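Local coordinates for protein negative regulator of ofd1 (Schizosaccharomyces pombe, PDB 3QTM) that directly inhibits ofd1, stabilises the N-terminal transcription factor domain of sre1 and is required for correct translation termination, at residues D37-V42 with Q88-E93; E106-G111 with S119-A124; N280-L285 with P289-K294. All coordinates share one frame; numbering follows the deposited sequence.

The modelled chain is all-helical, and the three contacts follow one another along it without nesting or crossing. Contact 1 closes the longest loop, bringing the stretch after helix 84-87 back to the beginning of helix 38-58. Contact 2 then closes the short connection between helix 97-110 and helix 119-142, about 23 Å from contact 1 between centres. Both belong to the N-terminal part of the protein. Contact 3 lies in the C-terminal part, at the turn from helix 262-285 to helix 292-305. Its centre is about 37 Å from that of contact 2, on the opposite side of the chain's centre, and their nearest atoms are about 21 Å apart.

Contact 1: residues D37-V42 with Q88-E93; sequences DIDASV and QKRLKE
Val42, near the start of helix 38-58, and Arg90, at the end of the 3-10 segment 88-90, have the nearest CA atoms of the pair, yet these are still 9.5 Å apart. Side chains bridge this gap, and the arginine does most of the reaching. The chain of Arg90 is bent at chi2 and chi3, and it leaves the backbone with CG almost eclipsing N (chi1 -11°), an unusual torsion that a crystal contact of this exposed side chain may influence. Its guanidinium meets Val42 through one face: Val42 CG1 sits 3.3 Å above the plane, displaced toward the rim, and lies 3.4 Å from Arg90 NH1 and 3.5 Å from Arg90 CZ. The valine presents this methyl because CG1 is anti to the backbone N (chi1 163°). Asp39 comes to the edge of the same group, where its OD2 forms a salt bridge of 3.1 Å with Arg90 NH1. Carboxylate and guanidinium are only 18° from coplanar, with OD2 in the plane of the arginine group. NH2 has a different partner, Ser43 OG, which is also hydrogen-bonded to Asp39 O one turn back on helix 38-58. The N-terminus of that helix is capped by Asp37, whose OD2 accepts from Ala40 N (3.2 Å), which approaches from above the carboxylate plane. Val42 is buried and also touches Leu83 and Ala87, joining the helix to the connection around helix 84-87. The guanidinium is thus held at its edge by the Asp39 carboxylate, with Ser43 OG bonded to NH2, while a Val42 methyl lies over one face. Asp39 balances the Arg90 charge where they meet, and Lys89 NZ, 4.7 Å from Asp39 OD1 and not in contact, probably adds weakly to the attraction felt by Asp39.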
ATOM      1  N   ASP A  37       3.268  10.184  18.127  1.00 35.56           N
ATOM      2  CA  ASP A  37       2.498  10.402  19.345  1.00 31.48           C
ATOM      3  C   ASP A  37       1.290   9.486  19.309  1.00 33.61           C
ATOM      4  O   ASP A  37       0.193   9.903  18.942  1.00 28.84           O
ATOM      5  CB  ASP A  37       2.049  11.858  19.463  1.00 31.94           C
ATOM      6  CG  ASP A  37       1.506  12.188  20.847  1.00 37.02           C
ATOM      7  OD1 ASP A  37       1.387  13.398  21.155  1.00 39.19           O
ATOM      8  OD2 ASP A  37       1.217  11.246  21.632  1.00 32.28           O
ATOM      9  N   ILE A  38       1.503   8.235  19.697  1.00 33.32           N
ATOM     10  CA  ILE A  38       0.504   7.191  19.538  1.00 29.77           C
ATOM     11  C   ILE A  38      -0.633   7.327  20.541  1.00 32.05           C
ATOM     12  O   ILE A  38      -1.783   7.027  20.229  1.00 30.06           O
ATOM     13  CB  ILE A  38       1.150   5.802  19.676  1.00 32.66           C
ATOM     14  CG1 ILE A  38       2.113   5.558  18.514  1.00 37.71           C
ATOM     15  CG2 ILE A  38       0.099   4.724  19.720  1.00 30.55           C
ATOM     16  CD1 ILE A  38       2.646   4.148  18.460  1.00 45.34           C
ATOM     17  N   ASP A  39      -0.322   7.765  21.754  1.00 31.13           N
ATOM     18  CA  ASP A  39      -1.375   7.921  22.744  1.00 34.80           C
ATOM     19  C   ASP A  39      -2.336   9.039  22.372  1.00 30.75           C
ATOM     20  O   ASP A  39      -3.541   8.910  22.574  1.00 29.31           O
ATOM     21  CB  ASP A  39      -0.815   8.111  24.151  1.00 34.85           C
ATOM     22  CG  ASP A  39      -0.844   6.825  24.948  1.00 45.63           C
ATOM     23  OD1 ASP A  39       0.246   6.366  25.361  1.00 50.67           O
ATOM     24  OD2 ASP A  39      -1.958   6.261  25.135  1.00 44.01           O
ATOM     25  N   ALA A  40      -1.804  10.126  21.825  1.00 28.22           N
ATOM     26  CA  ALA A  40      -2.650  11.202  21.317  1.00 28.34           C
ATOM     27  C   ALA A  40      -3.521  10.684  20.172  1.00 26.24           C
ATOM     28  O   ALA A  40      -4.711  10.972  20.119  1.00 23.54           O
ATOM     29  CB  ALA A  40      -1.806  12.364  20.838  1.00 27.59           C
ATOM     30  N   SER A  41      -2.914   9.926  19.259  1.00 23.95           N
ATOM     31  CA  SER A  41      -3.645   9.381  18.118  1.00 25.40           C
ATOM     32  C   SER A  41      -4.814   8.543  18.613  1.00 22.26           C
ATOM     33  O   SER A  41      -5.937   8.668  18.117  1.00 21.58           O
ATOM     34  CB  SER A  41      -2.720   8.556  17.204  1.00 25.09           C
ATOM     35  OG  SER A  41      -3.376   8.191  15.985  1.00 21.02           O
ATOM     36  N   VAL A  42      -4.550   7.720  19.624  1.00 20.41           N
ATOM     37  CA  VAL A  42      -5.552   6.828  20.174  1.00 22.29           C
ATOM     38  C   VAL A  42      -6.717   7.624  20.763  1.00 24.02           C
ATOM     39  O   VAL A  42      -7.875   7.291  20.540  1.00 23.13           O
ATOM     40  CB  VAL A  42      -4.949   5.884  21.230  1.00 21.86           C
ATOM     41  CG1 VAL A  42      -6.047   5.265  22.091  1.00 21.01           C
ATOM     42  CG2 VAL A  42      -4.095   4.804  20.560  1.00 24.14           C
ATOM     43  N   GLN A  88      -5.943  -0.997  23.529  1.00 26.77           N
ATOM     44  CA  GLN A  88      -6.577  -2.020  24.346  1.00 29.97           C
ATOM     45  C   GLN A  88      -6.547  -1.658  25.833  1.00 31.04           C
ATOM     46  O   GLN A  88      -7.405  -2.099  26.601  1.00 29.99           O
ATOM     47  CB  GLN A  88      -5.931  -3.397  24.112  1.00 28.36           C
ATOM     48  CG  GLN A  88      -4.503  -3.521  24.635  1.00 33.29           C
ATOM     49  CD  GLN A  88      -3.889  -4.869  24.319  1.00 34.56           C
ATOM     50  OE1 GLN A  88      -4.561  -5.895  24.384  1.00 37.66           O
ATOM     51  NE2 GLN A  88      -2.610  -4.874  23.967  1.00 36.92           N
ATOM     52  N   LYS A  89      -5.567  -0.851  26.235  1.00 28.83           N
ATOM     53  CA  LYS A  89      -5.465  -0.439  27.638  1.00 33.74           C
ATOM     54  C   LYS A  89      -6.698   0.329  28.115  1.00 33.58           C
ATOM     55  O   LYS A  89      -6.948   0.406  29.315  1.00 36.44           O
ATOM     56  CB  LYS A  89      -4.198   0.393  27.885  1.00 33.86           C
ATOM     57  CG  LYS A  89      -2.914  -0.313  27.462  1.00 36.57           C
ATOM     58  CD  LYS A  89      -1.657   0.375  27.991  1.00 43.64           C
ATOM     59  CE  LYS A  89      -1.569   1.820  27.527  1.00 50.33           C
ATOM     60  NZ  LYS A  89      -0.293   2.486  27.943  1.00 56.36           N
ATOM     61  N   ARG A  90      -7.471   0.889  27.186  1.00 29.67           N
ATOM     62  CA  ARG A  90      -8.622   1.707  27.570  1.00 30.02           C
ATOM     63  C   ARG A  90      -9.916   0.903  27.449  1.00 30.29           C
ATOM     64  O   ARG A  90     -11.012   1.433  27.614  1.00 32.43           O
ATOM     65  CB  ARG A  90      -8.708   2.970  26.702  1.00 29.03           C
ATOM     66  CG  ARG A  90      -7.479   3.240  25.851  1.00 32.58           C
ATOM     67  CD  ARG A  90      -6.616   4.401  26.349  1.00 36.36           C
ATOM     68  NE  ARG A  90      -7.095   5.688  25.857  1.00 33.62           N
ATOM     69  CZ  ARG A  90      -6.354   6.628  25.263  1.00 31.81           C
ATOM     70  NH1 ARG A  90      -5.059   6.470  25.077  1.00 29.00           N
ATOM     71  NH2 ARG A  90      -6.923   7.764  24.874  1.00 29.68           N
ATOM     72  N   LEU A  91      -9.788  -0.382  27.154  1.00 29.29           N
ATOM     73  CA  LEU A  91     -10.956  -1.214  26.877  1.00 33.16           C
ATOM     74  C   LEU A  91     -11.032  -2.415  27.823  1.00 35.23           C
ATOM     75  O   LEU A  91     -10.024  -2.800  28.418  1.00 35.78           O
ATOM     76  CB  LEU A  91     -10.903  -1.693  25.418  1.00 30.14           C
ATOM     77  CG  LEU A  91     -10.842  -0.594  24.350  1.00 31.88           C
ATOM     78  CD1 LEU A  91     -10.572  -1.168  22.956  1.00 26.30           C
ATOM     79  CD2 LEU A  91     -12.132   0.218  24.362  1.00 29.88           C
ATOM     80  N   LYS A  92     -12.221  -3.009  27.953  1.00 37.12           N
ATOM     81  CA  LYS A  92     -12.370  -4.279  28.664  1.00 36.89           C
ATOM     82  C   LYS A  92     -11.545  -5.342  27.946  1.00 39.07           C
ATOM     83  O   LYS A  92     -11.277  -5.217  26.756  1.00 35.49           O
ATOM     84  CB  LYS A  92     -13.836  -4.714  28.721  1.00 42.07           C
ATOM     85  CG  LYS A  92     -14.761  -3.741  29.439  1.00 46.35           C
ATOM     86  CD  LYS A  92     -16.195  -4.276  29.500  1.00 51.16           C
ATOM     87  CE  LYS A  92     -17.107  -3.343  30.286  1.00 64.43           C
ATOM     88  NZ  LYS A  92     -18.394  -3.995  30.669  1.00 73.88           N
ATOM     89  N   GLU A  93     -11.145  -6.386  28.664  1.00 41.97           N
ATOM     90  CA  GLU A  93     -10.204  -7.362  28.115  1.00 46.15           C
ATOM     91  C   GLU A  93     -10.845  -8.257  27.054  1.00 41.11           C
ATOM     92  O   GLU A  93     -10.151  -8.914  26.285  1.00 42.34           O
ATOM     93  CB  GLU A  93      -9.568  -8.208  29.230  1.00 49.92           C
ATOM     94  CG  GLU A  93     -10.324  -9.500  29.571  1.00 56.60           C
ATOM     95  CD  GLU A  93      -9.864 -10.708  28.747  1.00 64.16           C
ATOM     96  OE1 GLU A  93     -10.664 -11.662  28.584  1.00 63.73           O
ATOM     97  OE2 GLU A  93      -8.705 -10.703  28.265  1.00 65.63           O
TER

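Contact 2: residues E106-G111 with S119-A124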
ATOM      1  N   GLU A 106     -17.958  -4.025   8.838  1.00 19.20           N
ATOM      2  CA  GLU A 106     -19.414  -3.957   8.944  1.00 21.53           C
ATOM      3  C   GLU A 106     -19.915  -2.504   8.875  1.00 22.13           C
ATOM      4  O   GLU A 106     -20.921  -2.205   8.201  1.00 19.97           O
ATOM      5  CB  GLU A 106     -19.881  -4.618  10.237  1.00 22.56           C
ATOM      6  CG  GLU A 106     -19.457  -6.072  10.384  1.00 26.81           C
ATOM      7  CD  GLU A 106     -20.372  -7.014   9.625  1.00 28.70           C
ATOM      8  OE1 GLU A 106     -21.440  -6.561   9.165  1.00 29.25           O
ATOM      9  OE2 GLU A 106     -20.023  -8.200   9.481  1.00 32.69           O
ATOM     10  N   ARG A 107     -19.206  -1.606   9.561  1.00 16.91           N
ATOM     11  CA  ARG A 107     -19.561  -0.184   9.539  1.00 18.04           C
ATOM     12  C   ARG A 107     -19.505   0.350   8.108  1.00 18.86           C
ATOM     13  O   ARG A 107     -20.407   1.044   7.662  1.00 21.26           O
ATOM     14  CB  ARG A 107     -18.646   0.628  10.458  1.00 14.00           C
ATOM     15  CG  ARG A 107     -18.788   2.157  10.311  1.00 17.75           C
ATOM     16  CD  ARG A 107     -20.246   2.622  10.294  1.00 16.63           C
ATOM     17  NE  ARG A 107     -20.970   2.186  11.484  1.00 14.07           N
ATOM     18  CZ  ARG A 107     -22.265   2.403  11.713  1.00 20.21           C
ATOM     19  NH1 ARG A 107     -23.004   3.082  10.845  1.00 18.54           N
ATOM     20  NH2 ARG A 107     -22.820   1.954  12.824  1.00 21.88           N
ATOM     21  N   ALA A 108     -18.445   0.011   7.386  1.00 18.93           N
ATOM     22  CA  ALA A 108     -18.297   0.478   6.017  1.00 18.79           C
ATOM     23  C   ALA A 108     -19.358  -0.151   5.090  1.00 20.83           C
ATOM     24  O   ALA A 108     -19.894   0.520   4.205  1.00 18.56           O
ATOM     25  CB  ALA A 108     -16.867   0.220   5.503  1.00 15.79           C
ATOM     26  N   GLN A 109     -19.671  -1.427   5.298  1.00 18.82           N
ATOM     27  CA  GLN A 109     -20.701  -2.066   4.485  1.00 21.34           C
ATOM     28  C   GLN A 109     -22.076  -1.417   4.702  1.00 22.97           C
ATOM     29  O   GLN A 109     -22.880  -1.317   3.773  1.00 25.23           O
ATOM     30  CB  GLN A 109     -20.737  -3.584   4.719  1.00 21.10           C
ATOM     31  CG  GLN A 109     -19.536  -4.304   4.122  1.00 19.67           C
ATOM     32  CD  GLN A 109     -19.448  -5.773   4.537  1.00 26.72           C
ATOM     33  OE1 GLN A 109     -20.124  -6.220   5.467  1.00 27.56           O
ATOM     34  NE2 GLN A 109     -18.595  -6.525   3.855  1.00 26.69           N
ATOM     35  N   LEU A 110     -22.338  -0.961   5.923  1.00 19.23           N
ATOM     36  CA  LEU A 110     -23.563  -0.221   6.197  1.00 23.17           C
ATOM     37  C   LEU A 110     -23.682   1.027   5.325  1.00 25.30           C
ATOM     38  O   LEU A 110     -24.793   1.471   5.023  1.00 29.88           O
ATOM     39  CB  LEU A 110     -23.645   0.165   7.669  1.00 24.13           C
ATOM     40  CG  LEU A 110     -24.020  -0.969   8.617  1.00 26.34           C
ATOM     41  CD1 LEU A 110     -23.831  -0.536  10.073  1.00 22.19           C
ATOM     42  CD2 LEU A 110     -25.456  -1.401   8.341  1.00 28.61           C
ATOM     43  N   GLY A 111     -22.540   1.579   4.912  1.00 23.67           N
ATOM     44  CA  GLY A 111     -22.527   2.756   4.070  1.00 21.26           C
ATOM     45  C   GLY A 111     -22.896   2.518   2.618  1.00 23.03           C
ATOM     46  O   GLY A 111     -23.166   3.473   1.893  1.00 25.34           O
ATOM     47  N   SER A 119     -16.126   7.380  -2.948  1.00 23.29           N
ATOM     48  CA  SER A 119     -14.676   7.218  -2.941  1.00 24.99           C
ATOM     49  C   SER A 119     -14.093   6.890  -1.559  1.00 22.39           C
ATOM     50  O   SER A 119     -13.343   5.928  -1.407  1.00 23.54           O
ATOM     51  CB  SER A 119     -14.009   8.475  -3.509  1.00 26.80           C
ATOM     52  OG  SER A 119     -14.353   8.634  -4.876  1.00 29.15           O
ATOM     53  N   ARG A 120     -14.446   7.687  -0.558  1.00 19.60           N
ATOM     54  CA  ARG A 120     -13.904   7.483   0.777  1.00 22.55           C
ATOM     55  C   ARG A 120     -14.395   6.158   1.350  1.00 20.11           C
ATOM     56  O   ARG A 120     -13.668   5.482   2.049  1.00 21.33           O
ATOM     57  CB  ARG A 120     -14.240   8.658   1.707  1.00 22.44           C
ATOM     58  CG  ARG A 120     -13.420   9.912   1.428  1.00 24.22           C
ATOM     59  CD  ARG A 120     -13.976  11.158   2.133  1.00 26.80           C
ATOM     60  NE  ARG A 120     -13.288  12.349   1.644  1.00 30.87           N
ATOM     61  CZ  ARG A 120     -12.288  12.959   2.277  1.00 38.14           C
ATOM     62  NH1 ARG A 120     -11.865  12.523   3.460  1.00 33.95           N
ATOM     63  NH2 ARG A 120     -11.712  14.019   1.726  1.00 40.35           N
ATOM     64  N   LEU A 121     -15.625   5.780   1.021  1.00 21.45           N
ATOM     65  CA  LEU A 121     -16.172   4.525   1.509  1.00 21.23           C
ATOM     66  C   LEU A 121     -15.446   3.352   0.866  1.00 20.03           C
ATOM     67  O   LEU A 121     -15.112   2.374   1.546  1.00 19.47           O
ATOM     68  CB  LEU A 121     -17.681   4.425   1.240  1.00 18.06           C
ATOM     69  CG  LEU A 121     -18.335   3.247   1.978  1.00 20.28           C
ATOM     70  CD1 LEU A 121     -18.365   3.526   3.505  1.00 16.77           C
ATOM     71  CD2 LEU A 121     -19.729   2.908   1.438  1.00 18.05           C
ATOM     72  N   PHE A 122     -15.190   3.464  -0.437  1.00 19.41           N
ATOM     73  CA  PHE A 122     -14.514   2.398  -1.169  1.00 20.16           C
ATOM     74  C   PHE A 122     -13.121   2.186  -0.601  1.00 21.25           C
ATOM     75  O   PHE A 122     -12.663   1.050  -0.478  1.00 21.11           O
ATOM     76  CB  PHE A 122     -14.457   2.699  -2.670  1.00 19.47           C
ATOM     77  CG  PHE A 122     -15.748   2.388  -3.405  1.00 23.07           C
ATOM     78  CD1 PHE A 122     -16.926   2.163  -2.704  1.00 20.54           C
ATOM     79  CD2 PHE A 122     -15.782   2.360  -4.793  1.00 23.95           C
ATOM     80  CE1 PHE A 122     -18.107   1.883  -3.369  1.00 27.56           C
ATOM     81  CE2 PHE A 122     -16.962   2.092  -5.476  1.00 25.30           C
ATOM     82  CZ  PHE A 122     -18.129   1.848  -4.761  1.00 29.16           C
ATOM     83  N   LEU A 123     -12.465   3.282  -0.228  1.00 20.09           N
ATOM     84  CA  LEU A 123     -11.123   3.200   0.330  1.00 22.32           C
ATOM     85  C   LEU A 123     -11.164   2.538   1.707  1.00 20.24           C
ATOM     86  O   LEU A 123     -10.342   1.671   1.996  1.00 21.50           O
ATOM     87  CB  LEU A 123     -10.445   4.579   0.388  1.00 18.87           C
ATOM     88  CG  LEU A 123      -9.044   4.698   1.022  1.00 21.99           C
ATOM     89  CD1 LEU A 123      -7.986   3.909   0.251  1.00 18.62           C
ATOM     90  CD2 LEU A 123      -8.608   6.161   1.148  1.00 24.48           C
ATOM     91  N   ALA A 124     -12.125   2.936   2.540  1.00 19.58           N
ATOM     92  CA  ALA A 124     -12.298   2.345   3.872  1.00 19.20           C
ATOM     93  C   ALA A 124     -12.577   0.847   3.792  1.00 19.95           C
ATOM     94  O   ALA A 124     -12.069   0.060   4.597  1.00 19.04           O
ATOM     95  CB  ALA A 124     -13.441   3.038   4.623  1.00 18.91           C
TER
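Leu121 is turned onto Ala108 and Gly111 by its first torsion, with CG anti to the backbone N (chi1 -169°), and a chi2 of 70° then spreads its two methyls over different residues of helix 97-110 and the turn that follows. Leu121 CD1 goes to Ala108, where it lies 3.4 Å from the carbonyl O and 4.1 Å from CB. Leu121 CD2 goes one turn further along, to 3.4 Å from Gly111 C and 3.5 Å from Gly111 O. The leucine therefore straddles backbone as much as side chain: one methyl rests on a carbonyl oxygen and the β-carbon beside it, the other directly on a peptide group. Glycine has no side chain to stand between that peptide and the methyl, and the small Ala108 three residues earlier adds little bulk, consistent with the close approach of the backbones, with the CA atoms of Ala108 and Leu121 6.4 Å apart. Ala108 O, though covered by CD1, accepts a hydrogen bond from Gly111 N (2.9 Å). No hydrogen bond crosses the interface, and all three touching residues are buried, so cohesion comes from apolar and van der Waals packing. The two segments run nearly antiparallel, as expected of a helical hairpin, and only a short non-helical connection separates them. In this TPR-clan fold other helices pack against the hairpin, and no strand takes part. Ala108 also meets Ser74 of helix 67-82 and Leu125 further along helix 119-142. The preceding residue of the leucine, Arg120, makes a salt bridge with Asp178 and a cation-pi contact with Trp23. Helix 151-170 also packs on helix 119-142, through Phe122 edge-to-face with Tyr165 and Leu123 with Leu169.

Contact 3: residues N280-L285 with P289-K294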
ATOM      1  N   ASN A 280      14.870   6.888 -11.138  1.00 27.44           N
ATOM      2  CA  ASN A 280      15.294   8.240 -11.505  1.00 29.25           C
ATOM      3  C   ASN A 280      14.417   9.333 -10.891  1.00 31.75           C
ATOM      4  O   ASN A 280      14.917  10.377 -10.466  1.00 30.50           O
ATOM      5  CB  ASN A 280      15.387   8.409 -13.036  1.00 29.21           C
ATOM      6  CG  ASN A 280      16.734   7.963 -13.586  1.00 33.71           C
ATOM      7  OD1 ASN A 280      16.805   7.098 -14.458  1.00 39.26           O
ATOM      8  ND2 ASN A 280      17.812   8.534 -13.056  1.00 30.14           N
ATOM      9  N   VAL A 281      13.108   9.098 -10.852  1.00 27.24           N
ATOM     10  CA  VAL A 281      12.208  10.037 -10.198  1.00 25.90           C
ATOM     11  C   VAL A 281      12.578  10.132  -8.712  1.00 30.29           C
ATOM     12  O   VAL A 281      12.654  11.218  -8.154  1.00 28.89           O
ATOM     13  CB  VAL A 281      10.743   9.595 -10.333  1.00 29.88           C
ATOM     14  CG1 VAL A 281       9.853  10.395  -9.382  1.00 27.44           C
ATOM     15  CG2 VAL A 281      10.266   9.713 -11.808  1.00 25.00           C
ATOM     16  N   ILE A 282      12.823   8.981  -8.089  1.00 27.24           N
ATOM     17  CA  ILE A 282      13.202   8.929  -6.686  1.00 30.43           C
ATOM     18  C   ILE A 282      14.525   9.654  -6.443  1.00 34.02           C
ATOM     19  O   ILE A 282      14.660  10.413  -5.478  1.00 32.57           O
ATOM     20  CB  ILE A 282      13.277   7.471  -6.187  1.00 30.56           C
ATOM     21  CG1 ILE A 282      11.870   6.856  -6.142  1.00 30.62           C
ATOM     22  CG2 ILE A 282      13.936   7.385  -4.814  1.00 28.75           C
ATOM     23  CD1 ILE A 282      11.861   5.334  -6.063  1.00 27.13           C
ATOM     24  N   TYR A 283      15.494   9.435  -7.327  1.00 31.98           N
ATOM     25  CA  TYR A 283      16.816  10.038  -7.170  1.00 31.43           C
ATOM     26  C   TYR A 283      16.743  11.551  -7.314  1.00 30.07           C
ATOM     27  O   TYR A 283      17.491  12.277  -6.668  1.00 33.62           O
ATOM     28  CB  TYR A 283      17.808   9.436  -8.174  1.00 31.24           C
ATOM     29  CG  TYR A 283      19.272   9.711  -7.880  1.00 33.35           C
ATOM     30  CD1 TYR A 283      19.839   9.351  -6.658  1.00 30.53           C
ATOM     31  CD2 TYR A 283      20.095  10.300  -8.835  1.00 34.36           C
ATOM     32  CE1 TYR A 283      21.172   9.574  -6.393  1.00 32.42           C
ATOM     33  CE2 TYR A 283      21.437  10.531  -8.574  1.00 35.14           C
ATOM     34  CZ  TYR A 283      21.969  10.165  -7.350  1.00 35.62           C
ATOM     35  OH  TYR A 283      23.299  10.388  -7.079  1.00 36.56           O
ATOM     36  N   THR A 284      15.829  12.028  -8.150  1.00 29.35           N
ATOM     37  CA  THR A 284      15.616  13.468  -8.284  1.00 32.32           C
ATOM     38  C   THR A 284      14.934  14.067  -7.054  1.00 36.03           C
ATOM     39  O   THR A 284      15.081  15.258  -6.760  1.00 34.64           O
ATOM     40  CB  THR A 284      14.754  13.800  -9.507  1.00 37.32           C
ATOM     41  OG1 THR A 284      15.386  13.298 -10.692  1.00 38.12           O
ATOM     42  CG2 THR A 284      14.572  15.309  -9.627  1.00 37.18           C
ATOM     43  N   LEU A 285      14.175  13.243  -6.341  1.00 35.68           N
ATOM     44  CA  LEU A 285      13.434  13.713  -5.169  1.00 36.95           C
ATOM     45  C   LEU A 285      14.315  13.737  -3.923  1.00 37.42           C
ATOM     46  O   LEU A 285      14.333  14.713  -3.176  1.00 36.32           O
ATOM     47  CB  LEU A 285      12.207  12.829  -4.923  1.00 31.07           C
ATOM     48  CG  LEU A 285      11.112  12.935  -5.980  1.00 33.58           C
ATOM     49  CD1 LEU A 285      10.083  11.802  -5.833  1.00 31.14           C
ATOM     50  CD2 LEU A 285      10.449  14.313  -5.905  1.00 31.50           C
ATOM     51  N   PRO A 289      23.636   9.332  -2.294  1.00 32.45           N
ATOM     52  CA  PRO A 289      24.592   8.481  -3.017  1.00 36.23           C
ATOM     53  C   PRO A 289      24.307   6.999  -2.855  1.00 30.98           C
ATOM     54  O   PRO A 289      24.588   6.234  -3.771  1.00 34.65           O
ATOM     55  CB  PRO A 289      25.947   8.820  -2.373  1.00 35.13           C
ATOM     56  CG  PRO A 289      25.727  10.072  -1.593  1.00 36.65           C
ATOM     57  CD  PRO A 289      24.277  10.098  -1.214  1.00 34.22           C
ATOM     58  N   GLU A 290      23.769   6.590  -1.712  1.00 29.75           N
ATOM     59  CA  GLU A 290      23.545   5.165  -1.486  1.00 34.59           C
ATOM     60  C   GLU A 290      22.459   4.603  -2.421  1.00 31.64           C
ATOM     61  O   GLU A 290      22.404   3.401  -2.673  1.00 28.95           O
ATOM     62  CB  GLU A 290      23.231   4.870  -0.012  1.00 33.84           C
ATOM     63  CG  GLU A 290      21.770   5.062   0.389  1.00 35.49           C
ATOM     64  CD  GLU A 290      21.359   6.529   0.496  1.00 40.01           C
ATOM     65  OE1 GLU A 290      22.243   7.417   0.472  1.00 37.54           O
ATOM     66  OE2 GLU A 290      20.139   6.799   0.614  1.00 44.15           O
ATOM     67  N   ARG A 291      21.614   5.482  -2.944  1.00 30.06           N
ATOM     68  CA  ARG A 291      20.590   5.058  -3.890  1.00 31.87           C
ATOM     69  C   ARG A 291      21.202   4.465  -5.163  1.00 31.82           C
ATOM     70  O   ARG A 291      20.605   3.597  -5.803  1.00 29.22           O
ATOM     71  CB  ARG A 291      19.660   6.223  -4.227  1.00 29.92           C
ATOM     72  CG  ARG A 291      18.786   6.663  -3.042  1.00 31.48           C
ATOM     73  CD  ARG A 291      17.657   7.580  -3.503  1.00 33.74           C
ATOM     74  NE  ARG A 291      16.860   8.064  -2.383  1.00 37.23           N
ATOM     75  CZ  ARG A 291      15.961   7.333  -1.725  1.00 41.12           C
ATOM     76  NH1 ARG A 291      15.742   6.062  -2.067  1.00 33.89           N
ATOM     77  NH2 ARG A 291      15.285   7.875  -0.719  1.00 41.08           N
ATOM     78  N   LEU A 292      22.405   4.918  -5.512  1.00 32.15           N
ATOM     79  CA  LEU A 292      23.069   4.441  -6.730  1.00 30.11           C
ATOM     80  C   LEU A 292      23.242   2.919  -6.730  1.00 29.68           C
ATOM     81  O   LEU A 292      23.234   2.294  -7.786  1.00 31.01           O
ATOM     82  CB  LEU A 292      24.398   5.169  -6.948  1.00 31.83           C
ATOM     83  CG  LEU A 292      24.238   6.654  -7.304  1.00 34.44           C
ATOM     84  CD1 LEU A 292      25.480   7.453  -6.966  1.00 36.88           C
ATOM     85  CD2 LEU A 292      23.848   6.832  -8.773  1.00 33.39           C
ATOM     86  N   LEU A 293      23.361   2.318  -5.548  1.00 29.70           N
ATOM     87  CA  LEU A 293      23.449   0.859  -5.468  1.00 29.75           C
ATOM     88  C   LEU A 293      22.161   0.170  -5.931  1.00 30.59           C
ATOM     89  O   LEU A 293      22.216  -0.904  -6.507  1.00 31.48           O
ATOM     90  CB  LEU A 293      23.804   0.403  -4.054  1.00 31.09           C
ATOM     91  CG  LEU A 293      25.109   0.974  -3.495  1.00 34.41           C
ATOM     92  CD1 LEU A 293      25.364   0.422  -2.084  1.00 34.06           C
ATOM     93  CD2 LEU A 293      26.281   0.677  -4.444  1.00 34.58           C
ATOM     94  N   LYS A 294      21.009   0.784  -5.669  1.00 28.15           N
ATOM     95  CA  LYS A 294      19.738   0.260  -6.165  1.00 29.15           C
ATOM     96  C   LYS A 294      19.678   0.308  -7.694  1.00 28.39           C
ATOM     97  O   LYS A 294      19.194  -0.624  -8.343  1.00 27.29           O
ATOM     98  CB  LYS A 294      18.558   1.032  -5.568  1.00 29.55           C
ATOM     99  CG  LYS A 294      17.200   0.583  -6.095  1.00 33.28           C
ATOM    100  CD  LYS A 294      17.048  -0.928  -5.978  1.00 36.64           C
ATOM    101  CE  LYS A 294      15.618  -1.375  -6.225  1.00 38.78           C
ATOM    102  NZ  LYS A 294      14.716  -0.841  -5.175  1.00 48.71           N
TER
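The turn of a helical hairpin, where helix 262-285 hands over to helix 292-305, is held by Ile282 and Tyr283 meeting Arg291 and Leu292. Ile282 crosses Arg291 at about a right angle and puts CG2 over one face of the guanidinium, 3.4 Å above its plane and offset toward the rim. From there Ile282 CG2 lies 3.5 Å from Arg291 NH1 and 3.7 Å from Arg291 CZ. CG2, anti to the backbone N of Ile282, is the branch thrown toward the arginine, whose own chain is extended from CG to NE. Such antiparallel pairing of successive helices is the architecture of TPR-like folds, and here the arginine ties the turn to a third helix: NH1 makes a salt bridge to Glu237 of helix 229-254, while NH2 pairs with Asp286, just past the first helix. Tyr283 slides past Arg291 in the opposite direction, its ring at 79° to the guanidinium plane and Tyr283 CD1 4.0 Å from Arg291 CB. At the far end of that ring, Tyr283 OH lies 3.7 Å from Leu292 CD1, and Tyr283 CZ is 4.1 Å from Leu292 CD2. Trp279 stacks on the same tyrosine, and its NE1 hydrogen-bonds to Arg291 O, joining helix 262-285 to the backbone of segment 289-294. Thr284 OG1 bonds to Asn280 O at 3.0 Å, approaching from the face opposite to that used by Thr284 N.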